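Local structure of tRNA-5-methyluridine(54) 2-sulfurtransferase (Pyrococcus horikoshii, 3VRH) at residues K2-S7 / P17-C22. The protein catalyses the ATP-dependent 2-thiolation of 5-methyluridine 54 in the T loop of tRNA, a modification that stabilises tRNA against heat. Residues are numbered along the deposited sequence; the frame is centred on the assembly and turned at random.
Sequences KCKFCS and PKMYLC. With ZN (zinc ion), chain B.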
loop_
_atom_site.group_PDB
_atom_site.type_symbol
_atom_site.label_atom_id
_atom_site.label_comp_id
_atom_site.label_asym_id
_atom_site.label_seq_id
_atom_site.Cartn_x
_atom_site.Cartn_y
_atom_site.Cartn_z
ATOM N N LYS A 2 34.144 2.205 -15.581
ATOM C CA LYS A 2 34.405 1.064 -16.446
ATOM C C LYS A 2 33.616 -0.153 -15.986
ATOM O O LYS A 2 33.201 -0.240 -14.829
ATOM C CB LYS A 2 35.907 0.763 -16.517
ATOM C CG LYS A 2 36.705 1.864 -17.244
ATOM C CD LYS A 2 36.161 2.116 -18.664
ATOM C CE LYS A 2 36.676 3.431 -19.272
ATOM N NZ LYS A 2 35.954 3.803 -20.535
ATOM N N CYS A 3 33.398 -1.079 -16.907
ATOM C CA CYS A 3 32.642 -2.275 -16.613
ATOM C C CYS A 3 33.343 -3.115 -15.538
ATOM O O CYS A 3 34.573 -3.134 -15.438
ATOM C CB CYS A 3 32.426 -3.083 -17.903
ATOM S SG CYS A 3 31.549 -4.645 -17.676
ATOM N N LYS A 4 32.541 -3.795 -14.726
ATOM C CA LYS A 4 33.061 -4.701 -13.717
ATOM C C LYS A 4 33.827 -5.880 -14.341
ATOM O O LYS A 4 34.737 -6.432 -13.715
ATOM C CB LYS A 4 31.922 -5.232 -12.847
ATOM C CG LYS A 4 32.383 -6.091 -11.678
ATOM C CD LYS A 4 31.218 -6.647 -10.858
ATOM C CE LYS A 4 31.622 -7.891 -10.060
ATOM N NZ LYS A 4 30.475 -8.457 -9.261
ATOM N N PHE A 5 33.451 -6.267 -15.561
ATOM C CA PHE A 5 33.955 -7.509 -16.149
ATOM C C PHE A 5 34.913 -7.332 -17.326
ATOM O O PHE A 5 35.465 -8.313 -17.836
ATOM C CB PHE A 5 32.791 -8.417 -16.552
ATOM C CG PHE A 5 31.998 -8.915 -15.389
ATOM C CD1 PHE A 5 32.487 -9.933 -14.589
ATOM C CD2 PHE A 5 30.764 -8.368 -15.089
ATOM C CE1 PHE A 5 31.749 -10.399 -13.500
ATOM C CE2 PHE A 5 30.027 -8.821 -14.009
ATOM C CZ PHE A 5 30.519 -9.835 -13.211
ATOM N N CYS A 6 35.100 -6.089 -17.750
ATOM C CA CYS A 6 36.055 -5.771 -18.797
ATOM C C CYS A 6 36.439 -4.305 -18.742
ATOM O O CYS A 6 36.121 -3.596 -17.781
ATOM C CB CYS A 6 35.517 -6.131 -20.184
ATOM S SG CYS A 6 34.268 -5.005 -20.872
ATOM N N SER A 7 37.119 -3.863 -19.789
ATOM C CA SER A 7 37.732 -2.543 -19.835
ATOM C C SER A 7 36.855 -1.540 -20.594
ATOM O O SER A 7 37.221 -0.369 -20.757
ATOM C CB SER A 7 39.138 -2.666 -20.452
ATOM O OG SER A 7 39.537 -1.496 -21.135
ATOM N N PRO A 17 23.217 -7.074 -7.647
ATOM C CA PRO A 17 24.272 -6.503 -6.802
ATOM C C PRO A 17 24.873 -5.243 -7.432
ATOM O O PRO A 17 24.616 -4.969 -8.606
ATOM C CB PRO A 17 25.319 -7.624 -6.751
ATOM C CG PRO A 17 25.147 -8.352 -8.037
ATOM C CD PRO A 17 23.663 -8.299 -8.336
ATOM N N LYS A 18 25.643 -4.489 -6.652
ATOM C CA LYS A 18 26.300 -3.280 -7.148
ATOM C C LYS A 18 27.389 -3.599 -8.170
ATOM O O LYS A 18 28.349 -4.315 -7.870
ATOM C CB LYS A 18 26.902 -2.473 -5.994
ATOM C CG LYS A 18 25.894 -1.668 -5.195
ATOM C CD LYS A 18 26.583 -0.732 -4.199
ATOM C CE LYS A 18 27.529 0.235 -4.907
ATOM N NZ LYS A 18 28.166 1.193 -3.955
ATOM N N MET A 19 27.230 -3.056 -9.373
ATOM C CA MET A 19 28.217 -3.194 -10.438
ATOM C C MET A 19 27.901 -2.271 -11.609
ATOM O O MET A 19 26.738 -2.076 -11.970
ATOM C CB MET A 19 28.264 -4.632 -10.941
ATOM C CG MET A 19 26.918 -5.171 -11.369
ATOM S SD MET A 19 27.004 -6.947 -11.602
ATOM C CE MET A 19 25.265 -7.392 -11.505
ATOM N N TYR A 20 28.945 -1.702 -12.200
ATOM C CA TYR A 20 28.803 -1.019 -13.474
ATOM C C TYR A 20 28.998 -2.065 -14.550
ATOM O O TYR A 20 29.845 -2.960 -14.399
ATOM C CB TYR A 20 29.837 0.091 -13.610
ATOM C CG TYR A 20 29.568 1.232 -12.663
ATOM C CD1 TYR A 20 28.778 2.302 -13.048
ATOM C CD2 TYR A 20 30.082 1.226 -11.373
ATOM C CE1 TYR A 20 28.515 3.343 -12.185
ATOM C CE2 TYR A 20 29.823 2.267 -10.500
ATOM C CZ TYR A 20 29.037 3.322 -10.913
ATOM O OH TYR A 20 28.774 4.367 -10.052
ATOM N N LEU A 21 28.213 -1.962 -15.623
ATOM C CA LEU A 21 28.279 -2.920 -16.725
ATOM C C LEU A 21 28.270 -2.223 -18.079
ATOM O O LEU A 21 27.520 -1.271 -18.289
ATOM C CB LEU A 21 27.085 -3.888 -16.662
ATOM C CG LEU A 21 26.935 -4.825 -15.469
ATOM C CD1 LEU A 21 25.664 -5.648 -15.640
ATOM C CD2 LEU A 21 28.177 -5.725 -15.302
ATOM N N CYS A 22 29.087 -2.723 -19.003
ATOM C CA CYS A 22 29.048 -2.268 -20.379
ATOM C C CYS A 22 27.796 -2.840 -21.045
ATOM O O CYS A 22 27.086 -3.667 -20.451
ATOM C CB CYS A 22 30.293 -2.744 -21.131
ATOM S SG CYS A 22 30.284 -4.503 -21.544
HETATM ZN ZN ZN B . 31.967 -5.453 -19.920
HETATM O O HOH W 1 29.431 -6.559 -6.988
#
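C3 and C22 meet across a zinc ion, with C6 as third ligand and ND1 of H25 as fourth, a Cys3His site in the N-terminal LIM-type domain. Followed outward, CB of C3 sits 3.5 Å from N of C22 and a little farther, 3.9 Å, from CB of C22. Its SG stands anti to the backbone N (chi1 178°) and lies 2.4 Å from the zinc. From the other segment, N of C22 donates to this sulfur at an N-H...S angle of 163°. From its own turn, N of F5 donates to SG of C3 at 3.3 Å, a bond that with the C3-C6 spacing is consistent with a zinc knuckle. Next to the site, N of K4 donates to O of Y20 at 2.8 Å, tying the loop to strand 19-21. The extended K4 chain then crosses M19, CD to CB 3.6 Å, and a water links NZ of K4 to O of K18. F5 offers CG of K4 one ring face, while CD2 of L21 meets the ring edge 3.7 Å from CD2 of F5. C3 and C6 from the loop, C22 after strand 19-21, and H25 in helix 23-40 bring these parts to the metal. Two N-H donors on a zinc-bound sulfur would be expected to disperse its negative charge.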